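Local coordinates for ancillary protein 1 (Streptococcus pyogenes, PDB 2XI9) that acts as a pilus-presented adhesin of a Gram-positive bacterium and carries an internal thioester bond required for efficient interaction with host cells, at residues 123-127 and 177-182; 142-147 and 239-243; 220-226 and 312-316; 258-263 and 274-278. All blocks are in the same frame, centred on the assembly; numbering follows the deposited sequence.

Interaction 1: 123-127 and 177-182; sequences YSVEA and TMTPDF
Glu-126 and Phe-182 bring the two backbones closest, their CA atoms 6.2 Å apart, where the irregular chain of 123-126, leading into strand 127-130, passes the first turn of the short helix 180-183. A classic beta bulge sets Ser-124 and Val-125 together opposite Tyr-189. On the other side Thr-179 holds the N-cap position, and its OG1 accepts a capping bond from Phe-182 N at 3.2 Å.

Glu-126 carries the contact and illustrates how one side chain can pack and bond at once. With CG anti to the backbone N (chi1 179°) and the remainder extended, its stem runs over the Phe-182 ring and delivers the carboxylate beyond it. CB lies over the ring centre, 3.7 Å from the centroid, in a CH-pi contact, while Ser-124 O meets the ring edge at CZ, 3.5 Å away. Carboxylate and ring planes differ by only 8°. Thr-179 N gives OE2 an almost straight bond (3.0 Å, 170°) on the syn side, and OE1 rests 3.4 Å from CG of Met-178, a selenomethionine here. One water lies within hydrogen-bonding distance of OE2, Ala-127 O and Thr-179 OG1, another within that of OE2 and Thr-177 O.

Lying beside the N-terminal end of a helix and bonded by the Thr-179 N-H, perhaps with help from the waters, this buried carboxylate is probably stabilised in its ionised form.

Interaction 2: 142-147 and 239-243; sequences YAKFYY and TQLRA
The guanidinium of Arg-242 stands nearly upright on the Tyr-147 ring, the planes 84° apart, with NH2 over one face, offset toward its rim. This is an off-centre cation-pi contact, the Arg-242 CZ atom lying 4.5 Å from the Tyr-147 centroid. CA of Phe-145 covers one face of the guanidinium, while Tyr-146 O and Tyr-147 OH sit at its edge. The bond from NH1 to Tyr-147 OH is short and straight (2.8 Å, 167°), and that hydroxyl also bonds to Glu-133; the one from NH2 to Tyr-146 O, 2.8 Å as well, is bent and weak. NE gives its hydrogen to a water 2.9 Å away that also accepts from Tyr-146 N.

An arm extended from CG to NE carries the charge from helix 238-253 to residues 145-147, which lead into a strand of the seven-stranded sheet; Phe-145 centres an inverse gamma turn. Tyr-146 packs on Cys-160, the single cysteine of the chain and so presumably the one in the thioester.

Thr-239 OG1, bonded to Ser-135, lies in the plane of the Phe-145 ring, 3.6 Å from CE1. Tyr-142 places CB 3.6 Å from Thr-239 CG2 and CE1 3.5 Å from Ala-243 CB.

Interaction 3: 220-226 and 312-316; sequences IEKGYRE and IGTQW
Arg-225 reaches Thr-314 O because its chain, otherwise extended, bends at chi3 (75°) and swings the guanidinium side-on to the carbonyl. Glu-226 folds earlier, at chi2 (-82°), whereas Gln-315 keeps its chain extended, and this brings the carboxylate and the amide to each other.

NE and NH2 of Arg-225 both grip the one oxygen, Thr-314 O, at 3.2 and 2.9 Å. The oxygen lies close to the guanidinium plane, but seen from the carbonyl the two donors differ: NE is tilted modestly from its plane, while NH2 stands well above it. A water bonded to Glu-226 OE2 adds a further hydrogen bond to Thr-314 O, 3.0 Å away. The direct link between Gln-315 NE2 and Glu-226 OE2 is weak (3.3 Å), even though amide and carboxylate planes are almost parallel, and Gln-315 OE1 is bonded to Asn-150. Another water accepts a weak bond from Gln-315 NE2; its oxygen is 2.8 Å from Arg-225 O, to which it donates.

Deeper in, the contact turns apolar. Ile-220, on the last turn of helix 209-222, sets CG1 4.2 Å from CG1 of Ile-312 and CG2 3.9 Å from Gly-313 O, which is buried and has no polar partner. Thr-314 points OG1 to Val-157 O, and its CG2 packs near Tyr-224 O, while Tyr-159 of strand 155-160 packs on both Ile-220 and Thr-314.

The thioester-domain loop leaving helix 209-222 is joined to segment 312-316, at one strand of the seven-stranded sheet, by apolar packing and by a two-nitrogen hydrogen-bonded grip on Thr-314 O, which the guanidinium probably polarises.

Interaction 4: 258-263 and 274-278; sequences LDKDKL and DSTLA
Leu-263 and Leu-277 meet tip to tip, each pointing a methyl at the other, with CD1 of Leu-263 3.5 Å from CD1 of Leu-277. Leu-277 projects straight from its helix because CG is anti to the backbone N (chi1 179°), and chi2 (62°) parts its two methyls toward different neighbours. CD1 also touches Leu-258, whose CB is 4.0 Å away, while CD2 turns to the backbone, 3.9 Å from Lys-260 N. The leucine therefore fills the angle between the chain at Leu-258 and the short helical turn that follows it.

On the exposed side the polar pair is arranged quite differently. The side chains of Lys-260 and Asp-274 cross at about a right angle, the lysine bent at chi2 and again at chi4, so that its amino group comes across to the carboxylate. NZ forms a salt bridge with OD1, 3.1 Å away, approaching on the syn side but 31° out of the carboxylate plane. CE of Lys-260 touches the same OD1 at 3.4 Å. Asp-274 itself lies in the first turn of helix 274-288, where a negative charge probably suits the helix end.

Asp-259 caps the short turn 260-263: its OD2 accepts from Lys-262 N at 2.9 Å through the anti lone pair. Leu-258 and Leu-277 both continue the apolar packing onto Leu-247 of helix 238-253, and Leu-263 onto Phe-269. Overall this is a loosely hydrogen-bonded helical turn, begun by an Asp N-cap, packed through a loop connection against the first turn of helix 274-288, within the thioester domain.

From the N terminus, 123-127 is the first of the eight segments, and interaction 1 closes a loop of 49 residues at 177-182. Before that loop is complete, 142-147 has opened interaction 2, so the two cross; they touch, through Ala-127 and Tyr-147. Interaction 2 closes at 239-243, after 220-226 has begun interaction 3, which gives a second crossing, with Tyr-224 packed on Leu-241 and Arg-242. Interaction 4 joins 258-263 to 274-278 within the span that interaction 3 completes at 312-316. Interactions 2 and 3 bring successive helices to one seven-stranded sheet, interaction 1 joins its edge region to a short helix, and interaction 4 ties helices together farther out, meeting interaction 2 through Gln-240 and Thr-276.

Interaction 1: 123-127 and 177-182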
# COMPACT_ATOMS: atom_id res chain seq x y z
N TYR A 123 -5.62 -6.28 9.31
CA TYR A 123 -4.78 -7.46 9.17
C TYR A 123 -5.62 -8.72 9.02
O TYR A 123 -5.47 -9.64 9.79
CB TYR A 123 -3.82 -7.58 10.36
CG TYR A 123 -3.14 -6.28 10.64
CD1 TYR A 123 -2.25 -5.74 9.72
CD2 TYR A 123 -3.43 -5.55 11.78
CE1 TYR A 123 -1.65 -4.51 9.93
CE2 TYR A 123 -2.83 -4.31 12.00
CZ TYR A 123 -1.94 -3.82 11.09
OH TYR A 123 -1.36 -2.60 11.32
N SER A 124 -6.56 -8.71 8.08
CA SER A 124 -7.53 -9.79 7.94
C SER A 124 -7.69 -10.29 6.50
O SER A 124 -8.49 -11.18 6.28
CB SER A 124 -8.90 -9.33 8.50
OG SER A 124 -9.39 -8.25 7.71
N VAL A 125 -6.94 -9.71 5.57
CA VAL A 125 -7.01 -10.05 4.15
C VAL A 125 -5.79 -10.90 3.77
O VAL A 125 -4.69 -10.67 4.27
CB VAL A 125 -7.02 -8.77 3.28
CG1 VAL A 125 -6.86 -9.11 1.78
CG2 VAL A 125 -8.25 -7.98 3.53
N GLU A 126 -5.99 -11.86 2.87
CA GLU A 126 -4.90 -12.70 2.37
C GLU A 126 -4.27 -12.19 1.08
O GLU A 126 -4.95 -11.73 0.17
CB GLU A 126 -5.37 -14.14 2.17
CG GLU A 126 -4.27 -15.04 1.63
CD GLU A 126 -4.65 -16.49 1.62
OE1 GLU A 126 -5.86 -16.81 1.62
OE2 GLU A 126 -3.72 -17.32 1.62
N ALA A 127 -2.94 -12.24 1.00
CA ALA A 127 -2.24 -12.05 -0.26
C ALA A 127 -1.32 -13.27 -0.43
O ALA A 127 -1.02 -13.95 0.54
CB ALA A 127 -1.45 -10.75 -0.29
N THR A 177 -6.44 -22.46 -1.93
CA THR A 177 -6.59 -22.62 -0.49
C THR A 177 -5.75 -21.58 0.24
O THR A 177 -4.80 -20.99 -0.34
CB THR A 177 -6.25 -24.08 -0.03
OG1 THR A 177 -4.88 -24.38 -0.33
CG2 THR A 177 -7.13 -25.08 -0.72
N MSE A 178 -6.13 -21.29 1.48
CA MSE A 178 -5.44 -20.30 2.30
C MSE A 178 -4.08 -20.85 2.68
O MSE A 178 -3.96 -22.03 3.00
CB MSE A 178 -6.23 -20.01 3.57
CG MSE A 178 -7.49 -19.22 3.34
SE MSE A 178 -8.57 -19.31 4.95
CE MSE A 178 -9.66 -17.73 4.50
N THR A 179 -3.05 -20.02 2.62
CA THR A 179 -1.73 -20.51 3.03
C THR A 179 -1.71 -20.67 4.55
O THR A 179 -2.49 -20.04 5.26
CB THR A 179 -0.62 -19.57 2.61
OG1 THR A 179 -0.71 -18.38 3.40
CG2 THR A 179 -0.70 -19.21 1.08
N PRO A 180 -0.78 -21.50 5.07
CA PRO A 180 -0.65 -21.60 6.52
C PRO A 180 -0.21 -20.27 7.18
O PRO A 180 -0.63 -19.96 8.29
CB PRO A 180 0.41 -22.70 6.73
CG PRO A 180 0.98 -23.02 5.39
CD PRO A 180 0.11 -22.41 4.33
N ASP A 181 0.60 -19.49 6.48
CA ASP A 181 1.00 -18.18 7.00
C ASP A 181 -0.22 -17.27 7.25
O ASP A 181 -0.26 -16.51 8.22
CB ASP A 181 2.00 -17.52 6.07
CG ASP A 181 3.40 -18.18 6.12
OD1 ASP A 181 3.89 -18.55 7.21
OD2 ASP A 181 4.01 -18.31 5.03
N PHE A 182 -1.23 -17.35 6.38
CA PHE A 182 -2.44 -16.55 6.60
C PHE A 182 -3.28 -17.15 7.71
O PHE A 182 -3.64 -16.45 8.65
CB PHE A 182 -3.27 -16.43 5.32
CG PHE A 182 -4.57 -15.70 5.52
CD1 PHE A 182 -4.59 -14.32 5.69
CD2 PHE A 182 -5.78 -16.39 5.53
CE1 PHE A 182 -5.78 -13.63 5.89
CE2 PHE A 182 -6.99 -15.72 5.71
CZ PHE A 182 -6.99 -14.33 5.89
O HOH W 1 -1.41 -15.97 2.17
O HOH W 2 -3.77 -18.61 -0.77

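Interaction 2: 142-147 and 239-243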
# COMPACT_ATOMS: atom_id res chain seq x y z
N TYR A 142 9.35 -16.19 -13.98
CA TYR A 142 9.29 -14.86 -13.35
C TYR A 142 9.14 -15.04 -11.84
O TYR A 142 9.78 -14.37 -11.08
CB TYR A 142 8.14 -14.00 -13.95
CG TYR A 142 7.90 -12.64 -13.31
CD1 TYR A 142 8.93 -11.69 -13.23
CD2 TYR A 142 6.67 -12.30 -12.78
CE1 TYR A 142 8.72 -10.47 -12.63
CE2 TYR A 142 6.43 -11.06 -12.21
CZ TYR A 142 7.46 -10.13 -12.16
OH TYR A 142 7.25 -8.91 -11.55
N ALA A 143 8.29 -15.97 -11.42
CA ALA A 143 8.19 -16.36 -10.01
C ALA A 143 7.80 -15.21 -9.05
O ALA A 143 8.05 -15.31 -7.84
CB ALA A 143 9.51 -17.05 -9.58
N LYS A 144 7.17 -14.15 -9.56
CA LYS A 144 6.72 -13.01 -8.76
C LYS A 144 5.27 -12.64 -9.11
O LYS A 144 4.91 -11.47 -9.18
CB LYS A 144 7.66 -11.81 -8.91
CG LYS A 144 9.16 -12.09 -8.58
CD LYS A 144 9.95 -10.82 -8.74
CE LYS A 144 11.45 -11.09 -8.69
NZ LYS A 144 11.87 -12.15 -9.69
N PHE A 145 4.43 -13.66 -9.24
CA PHE A 145 3.03 -13.49 -9.60
C PHE A 145 2.27 -13.27 -8.31
O PHE A 145 1.77 -14.20 -7.67
CB PHE A 145 2.56 -14.74 -10.34
CG PHE A 145 3.32 -15.03 -11.60
CD1 PHE A 145 3.13 -14.30 -12.74
CD2 PHE A 145 4.24 -16.08 -11.63
CE1 PHE A 145 3.86 -14.62 -13.91
CE2 PHE A 145 4.97 -16.36 -12.75
CZ PHE A 145 4.77 -15.66 -13.89
N TYR A 146 2.21 -12.01 -7.91
CA TYR A 146 1.61 -11.66 -6.63
C TYR A 146 0.15 -11.23 -6.78
O TYR A 146 -0.20 -10.47 -7.70
CB TYR A 146 2.35 -10.49 -6.03
CG TYR A 146 3.87 -10.61 -5.94
CD1 TYR A 146 4.47 -11.81 -5.58
CD2 TYR A 146 4.68 -9.51 -6.18
CE1 TYR A 146 5.89 -11.90 -5.46
CE2 TYR A 146 6.09 -9.60 -6.06
CZ TYR A 146 6.67 -10.80 -5.72
OH TYR A 146 8.06 -10.91 -5.60
N TYR A 147 -0.66 -11.66 -5.81
CA TYR A 147 -2.08 -11.37 -5.78
C TYR A 147 -2.58 -11.06 -4.38
O TYR A 147 -1.99 -11.51 -3.39
CB TYR A 147 -2.90 -12.56 -6.29
CG TYR A 147 -2.61 -12.96 -7.72
CD1 TYR A 147 -1.65 -13.91 -8.01
CD2 TYR A 147 -3.35 -12.43 -8.77
CE1 TYR A 147 -1.39 -14.29 -9.30
CE2 TYR A 147 -3.10 -12.80 -10.08
CZ TYR A 147 -2.11 -13.72 -10.35
OH TYR A 147 -1.84 -14.08 -11.66
N THR A 239 3.44 -11.81 -19.04
CA THR A 239 4.41 -11.87 -17.95
C THR A 239 5.44 -10.75 -18.08
O THR A 239 5.83 -10.17 -17.08
CB THR A 239 5.06 -13.25 -17.87
OG1 THR A 239 4.06 -14.21 -17.49
CG2 THR A 239 6.19 -13.28 -16.84
N GLN A 240 5.86 -10.46 -19.31
CA GLN A 240 6.83 -9.39 -19.55
C GLN A 240 6.24 -8.01 -19.15
O GLN A 240 6.93 -7.21 -18.50
CB GLN A 240 7.35 -9.43 -20.98
CG GLN A 240 8.30 -10.61 -21.23
CD GLN A 240 8.66 -10.86 -22.66
OE1 GLN A 240 7.98 -10.41 -23.58
NE2 GLN A 240 9.75 -11.61 -22.86
N LEU A 241 4.98 -7.73 -19.52
CA LEU A 241 4.38 -6.48 -19.08
C LEU A 241 4.24 -6.44 -17.57
O LEU A 241 4.49 -5.39 -16.94
CB LEU A 241 3.06 -6.15 -19.80
CG LEU A 241 2.45 -4.79 -19.52
CD1 LEU A 241 3.36 -3.68 -20.06
CD2 LEU A 241 0.98 -4.67 -20.15
N ARG A 242 3.87 -7.56 -16.96
CA ARG A 242 3.78 -7.64 -15.50
C ARG A 242 5.14 -7.29 -14.85
O ARG A 242 5.20 -6.51 -13.91
CB ARG A 242 3.30 -9.04 -15.08
CG ARG A 242 2.87 -9.15 -13.61
CD ARG A 242 2.13 -10.44 -13.39
NE ARG A 242 1.59 -10.52 -12.03
CZ ARG A 242 0.60 -11.31 -11.66
NH1 ARG A 242 -0.00 -12.12 -12.53
NH2 ARG A 242 0.23 -11.30 -10.38
N ALA A 243 6.21 -7.88 -15.34
CA ALA A 243 7.53 -7.60 -14.83
C ALA A 243 7.93 -6.14 -15.02
O ALA A 243 8.47 -5.53 -14.11
CB ALA A 243 8.55 -8.49 -15.46
O HOH W 3 2.58 -9.31 -9.56

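Interaction 3: 220-226 and 312-316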
# COMPACT_ATOMS: atom_id res chain seq x y z
N ILE A 220 0.57 1.90 -12.75
CA ILE A 220 -0.51 0.90 -12.72
C ILE A 220 -1.46 1.02 -13.93
O ILE A 220 -1.78 0.03 -14.56
CB ILE A 220 -1.30 0.95 -11.43
CG1 ILE A 220 -0.44 0.64 -10.23
CG2 ILE A 220 -2.52 -0.04 -11.52
CD1 ILE A 220 0.18 -0.74 -10.20
N GLU A 221 -1.86 2.25 -14.26
CA GLU A 221 -2.76 2.57 -15.34
C GLU A 221 -2.29 2.05 -16.68
O GLU A 221 -3.11 1.59 -17.50
CB GLU A 221 -2.92 4.13 -15.43
CG GLU A 221 -3.59 4.63 -16.61
CD GLU A 221 -3.33 6.10 -16.93
OE1 GLU A 221 -3.17 6.93 -16.00
OE2 GLU A 221 -3.36 6.39 -18.17
N LYS A 222 -1.01 2.20 -16.97
CA LYS A 222 -0.51 1.82 -18.32
C LYS A 222 0.10 0.44 -18.28
O LYS A 222 0.39 -0.12 -19.31
CB LYS A 222 0.53 2.82 -18.89
CG LYS A 222 -0.03 3.99 -19.61
CD LYS A 222 -0.79 3.62 -20.85
CE LYS A 222 -0.81 4.76 -21.87
NZ LYS A 222 -1.23 4.18 -23.20
N GLY A 223 0.25 -0.10 -17.09
CA GLY A 223 0.82 -1.41 -16.89
C GLY A 223 -0.12 -2.60 -16.90
O GLY A 223 -1.26 -2.54 -17.40
N TYR A 224 0.38 -3.70 -16.37
CA TYR A 224 -0.40 -4.93 -16.38
C TYR A 224 -1.38 -4.93 -15.20
O TYR A 224 -0.97 -4.92 -14.04
CB TYR A 224 0.50 -6.13 -16.29
CG TYR A 224 -0.18 -7.43 -16.38
CD1 TYR A 224 -0.60 -7.94 -17.62
CD2 TYR A 224 -0.41 -8.20 -15.26
CE1 TYR A 224 -1.21 -9.15 -17.70
CE2 TYR A 224 -1.03 -9.40 -15.35
CZ TYR A 224 -1.44 -9.88 -16.56
OH TYR A 224 -2.02 -11.12 -16.66
N ARG A 225 -2.65 -5.01 -15.53
CA ARG A 225 -3.69 -4.92 -14.53
C ARG A 225 -4.55 -6.14 -14.40
O ARG A 225 -5.05 -6.39 -13.32
CB ARG A 225 -4.58 -3.73 -14.79
CG ARG A 225 -3.86 -2.43 -14.53
CD ARG A 225 -4.82 -1.27 -14.77
NE ARG A 225 -5.78 -1.16 -13.67
CZ ARG A 225 -6.79 -0.30 -13.63
NH1 ARG A 225 -7.06 0.52 -14.67
NH2 ARG A 225 -7.60 -0.31 -12.57
N GLU A 226 -4.72 -6.89 -15.48
CA GLU A 226 -5.69 -7.97 -15.49
C GLU A 226 -5.25 -9.16 -16.33
O GLU A 226 -4.84 -8.99 -17.49
CB GLU A 226 -7.02 -7.47 -16.05
CG GLU A 226 -7.77 -6.42 -15.20
CD GLU A 226 -8.61 -7.03 -14.05
OE1 GLU A 226 -8.86 -8.26 -14.05
OE2 GLU A 226 -9.04 -6.26 -13.16
N ILE A 312 0.73 -2.66 -3.72
CA ILE A 312 -0.13 -1.81 -4.49
C ILE A 312 -1.00 -2.64 -5.45
O ILE A 312 -0.50 -3.46 -6.19
CB ILE A 312 0.67 -0.71 -5.27
CG1 ILE A 312 -0.29 0.19 -6.05
CG2 ILE A 312 1.74 -1.31 -6.18
CD1 ILE A 312 -1.24 1.06 -5.14
N GLY A 313 -2.28 -2.33 -5.47
CA GLY A 313 -3.25 -3.08 -6.19
C GLY A 313 -3.51 -2.55 -7.57
O GLY A 313 -2.94 -1.52 -7.98
N THR A 314 -4.39 -3.26 -8.26
CA THR A 314 -4.78 -2.98 -9.64
C THR A 314 -6.27 -2.76 -9.82
O THR A 314 -6.71 -2.49 -10.96
CB THR A 314 -4.34 -4.13 -10.57
OG1 THR A 314 -4.88 -5.37 -10.09
CG2 THR A 314 -2.86 -4.22 -10.61
N GLN A 315 -7.04 -2.88 -8.74
CA GLN A 315 -8.50 -2.75 -8.76
C GLN A 315 -8.88 -1.77 -7.64
O GLN A 315 -8.00 -1.34 -6.90
CB GLN A 315 -9.19 -4.11 -8.55
CG GLN A 315 -8.81 -5.19 -9.66
CD GLN A 315 -9.32 -6.60 -9.32
OE1 GLN A 315 -10.02 -6.80 -8.34
NE2 GLN A 315 -8.97 -7.59 -10.17
N TRP A 316 -10.16 -1.48 -7.50
CA TRP A 316 -10.71 -0.55 -6.49
C TRP A 316 -11.97 -1.14 -5.87
O TRP A 316 -12.99 -1.33 -6.56
CB TRP A 316 -11.00 0.81 -7.16
CG TRP A 316 -11.67 1.81 -6.30
CD1 TRP A 316 -12.87 2.41 -6.54
CD2 TRP A 316 -11.21 2.30 -5.05
NE1 TRP A 316 -13.18 3.27 -5.50
CE2 TRP A 316 -12.17 3.22 -4.58
CE3 TRP A 316 -10.06 2.06 -4.26
CZ2 TRP A 316 -12.01 3.91 -3.35
CZ3 TRP A 316 -9.93 2.74 -3.05
CH2 TRP A 316 -10.89 3.66 -2.63
O HOH W 4 -6.22 -7.81 -11.27
O HOH W 5 -8.24 -3.86 -13.12

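Interaction 4: 258-263 and 274-278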
# COMPACT_ATOMS: atom_id res chain seq x y z
N LEU A 258 16.92 1.65 -14.32
CA LEU A 258 16.51 0.94 -15.51
C LEU A 258 17.71 0.81 -16.43
O LEU A 258 17.74 1.35 -17.54
CB LEU A 258 15.35 1.68 -16.19
CG LEU A 258 14.19 1.99 -15.27
CD1 LEU A 258 13.06 2.66 -16.05
CD2 LEU A 258 13.71 0.75 -14.58
N ASP A 259 18.72 0.11 -15.92
CA ASP A 259 19.98 -0.07 -16.59
C ASP A 259 20.33 -1.54 -16.56
O ASP A 259 20.44 -2.13 -15.50
CB ASP A 259 21.05 0.77 -15.90
CG ASP A 259 22.42 0.58 -16.49
OD1 ASP A 259 22.82 1.43 -17.31
OD2 ASP A 259 23.12 -0.41 -16.14
N LYS A 260 20.51 -2.12 -17.74
CA LYS A 260 20.78 -3.54 -17.89
C LYS A 260 21.91 -3.99 -16.98
O LYS A 260 21.82 -5.00 -16.31
CB LYS A 260 21.13 -3.82 -19.34
CG LYS A 260 21.04 -5.25 -19.75
CD LYS A 260 19.60 -5.61 -20.13
CE LYS A 260 19.51 -6.98 -20.82
NZ LYS A 260 20.51 -7.18 -21.94
N ASP A 261 23.00 -3.23 -16.94
CA ASP A 261 24.12 -3.65 -16.12
C ASP A 261 23.81 -3.57 -14.62
O ASP A 261 24.24 -4.43 -13.84
CB ASP A 261 25.40 -2.90 -16.49
CG ASP A 261 25.94 -3.32 -17.84
OD1 ASP A 261 25.84 -4.53 -18.17
OD2 ASP A 261 26.47 -2.45 -18.58
N LYS A 262 23.01 -2.58 -14.22
CA LYS A 262 22.64 -2.47 -12.81
C LYS A 262 21.62 -3.53 -12.39
O LYS A 262 21.56 -3.90 -11.22
CB LYS A 262 22.10 -1.06 -12.51
CG LYS A 262 23.17 0.05 -12.76
CD LYS A 262 22.98 1.26 -11.84
CE LYS A 262 23.83 2.47 -12.31
NZ LYS A 262 23.03 3.57 -13.00
N LEU A 263 20.81 -4.00 -13.33
CA LEU A 263 19.73 -4.98 -13.07
C LEU A 263 20.21 -6.43 -13.00
O LEU A 263 19.47 -7.29 -12.55
CB LEU A 263 18.62 -4.84 -14.15
CG LEU A 263 17.85 -3.53 -14.11
CD1 LEU A 263 16.94 -3.33 -15.33
CD2 LEU A 263 17.03 -3.47 -12.83
N ASP A 274 15.92 -6.74 -23.55
CA ASP A 274 15.98 -5.31 -23.94
C ASP A 274 14.60 -4.70 -24.24
O ASP A 274 14.29 -3.62 -23.73
CB ASP A 274 16.87 -5.11 -25.16
CG ASP A 274 18.36 -5.33 -24.88
OD1 ASP A 274 18.77 -5.36 -23.70
OD2 ASP A 274 19.13 -5.46 -25.85
N SER A 275 13.81 -5.37 -25.07
CA SER A 275 12.42 -4.95 -25.38
C SER A 275 11.58 -4.69 -24.14
O SER A 275 10.83 -3.73 -24.10
CB SER A 275 11.68 -5.99 -26.25
OG SER A 275 12.35 -6.19 -27.45
N THR A 276 11.66 -5.58 -23.14
CA THR A 276 10.88 -5.46 -21.92
C THR A 276 11.34 -4.33 -21.00
O THR A 276 10.51 -3.56 -20.44
CB THR A 276 10.80 -6.83 -21.17
OG1 THR A 276 10.27 -7.85 -22.06
CG2 THR A 276 9.96 -6.74 -19.97
N LEU A 277 12.65 -4.15 -20.88
CA LEU A 277 13.17 -3.02 -20.14
C LEU A 277 12.78 -1.69 -20.86
O LEU A 277 12.51 -0.67 -20.22
CB LEU A 277 14.70 -3.18 -19.97
CG LEU A 277 15.39 -2.03 -19.24
CD1 LEU A 277 14.85 -1.91 -17.82
CD2 LEU A 277 16.92 -2.23 -19.29
N ALA A 278 12.71 -1.68 -22.18
CA ALA A 278 12.31 -0.44 -22.89
C ALA A 278 10.85 -0.08 -22.50
O ALA A 278 10.52 1.08 -22.31
CB ALA A 278 12.46 -0.58 -24.39